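Side-chain contact in carbohydrate binding module E1 (Uncultured bacterium, PDB 5KLE), which binds cello-oligosaccharides such as cellopentaose and, as a non-catalytic carbohydrate-binding module, probably attaches to cellulose: residues A[24-27]-A[28-31]. Sequence-based numbering, arbitrary orientation.
Sequences SAVA and GDCI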
loop_
_atom_site.group_PDB
_atom_site.type_symbol
_atom_site.label_atom_id
_atom_site.label_comp_id
_atom_site.label_asym_id
_atom_site.label_seq_id
_atom_site.Cartn_x
_atom_site.Cartn_y
_atom_site.Cartn_z
ATOM N N SER A 24 7.191 5.753 6.680
ATOM C CA SER A 24 6.890 6.985 5.960
ATOM C C SER A 24 6.749 6.700 4.478
ATOM O O SER A 24 7.620 6.045 3.885
ATOM C CB SER A 24 8.036 7.979 6.149
ATOM O OG SER A 24 7.706 9.223 5.559
ATOM N N ALA A 25 5.651 7.177 3.880
ATOM C CA ALA A 25 5.294 6.857 2.500
ATOM C C ALA A 25 5.005 8.127 1.725
ATOM O O ALA A 25 4.565 9.138 2.304
ATOM C CB ALA A 25 4.051 5.979 2.480
ATOM N N VAL A 26 5.229 8.074 0.403
ATOM C CA VAL A 26 4.951 9.214 -0.466
ATOM C C VAL A 26 4.369 8.735 -1.786
ATOM O O VAL A 26 4.603 7.599 -2.224
ATOM C CB VAL A 26 6.171 10.118 -0.807
ATOM C CG1 VAL A 26 6.666 10.922 0.387
ATOM C CG2 VAL A 26 7.240 9.306 -1.327
ATOM N N ALA A 27 3.604 9.617 -2.427
ATOM C CA ALA A 27 3.096 9.331 -3.769
ATOM C C ALA A 27 4.229 8.909 -4.700
ATOM O O ALA A 27 5.289 9.568 -4.760
ATOM C CB ALA A 27 2.393 10.571 -4.328
ATOM N N GLY A 28 3.979 7.837 -5.479
ATOM C CA GLY A 28 4.969 7.270 -6.384
ATOM C C GLY A 28 5.715 6.074 -5.824
ATOM O O GLY A 28 6.335 5.330 -6.603
ATOM N N ASP A 29 5.682 5.875 -4.507
ATOM C CA ASP A 29 6.368 4.718 -3.933
ATOM C C ASP A 29 5.746 3.420 -4.448
ATOM O O ASP A 29 4.577 3.383 -4.835
ATOM C CB ASP A 29 6.238 4.729 -2.397
ATOM C CG ASP A 29 7.227 5.662 -1.692
ATOM O OD1 ASP A 29 8.240 6.100 -2.293
ATOM O OD2 ASP A 29 6.968 5.934 -0.495
ATOM N N CYS A 30 6.553 2.350 -4.459
ATOM C CA CYS A 30 6.153 1.004 -4.863
ATOM C C CYS A 30 6.583 0.061 -3.743
ATOM O O CYS A 30 7.789 -0.179 -3.566
ATOM C CB CYS A 30 6.851 0.645 -6.175
ATOM S SG CYS A 30 6.515 -1.081 -6.686
ATOM N N ILE A 31 5.608 -0.424 -2.962
ATOM C CA ILE A 31 5.862 -1.115 -1.699
ATOM C C ILE A 31 5.675 -2.615 -1.918
ATOM O O ILE A 31 4.606 -3.052 -2.386
ATOM C CB ILE A 31 4.860 -0.659 -0.620
ATOM C CG1 ILE A 31 4.716 0.863 -0.582
ATOM C CG2 ILE A 31 5.249 -1.275 0.774
ATOM C CD1 ILE A 31 5.936 1.513 -0.267
#
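D29 reaches back across a tight turn to V26 and meets it twice. Its OD2 accepts the backbone N-H of V26, with V26 N and D29 OD2 2.9 Å apart; the N-H comes from above the carboxylate plane, 54° out of it. In the other direction the backbone N of D29 gives its hydrogen to V26 O at 3.1 Å, the bond that closes the turn. With chi1 at -81°, CG of D29 stands anti to the carbonyl carbon and beside D29's own N, which brings the carboxylate back toward V26 N, on the strand side of the bond that closes the turn. V26 packs against the same group: its CG2 lies 3.5 Å from D29 OD1 and equally near OD2, while A25 comes up to D29 OD2 with its CA, 3.6 Å away, its CB being more distant.

Around this first shell, K15 NZ makes a salt bridge to D29 OD2 and also hydrogen-bonds S24 O, and N14 ND2 donates to D29 OD1, so both oxygens of this buried carboxylate are engaged and its rotation is probably fixed. With an alanine here, the V26 N-H is likely to lose its acceptor, K15 its countercharge and N14 ND2 one of its partners. G28 sits at phi 97°, where a CB would clash with A27 O.

V26 to D29 is a type II beta turn with glycine at its third position, reinforced by an aspartate side chain, and it carries the chain from strand 23-25 in one sheet to strand 30-35 in the other.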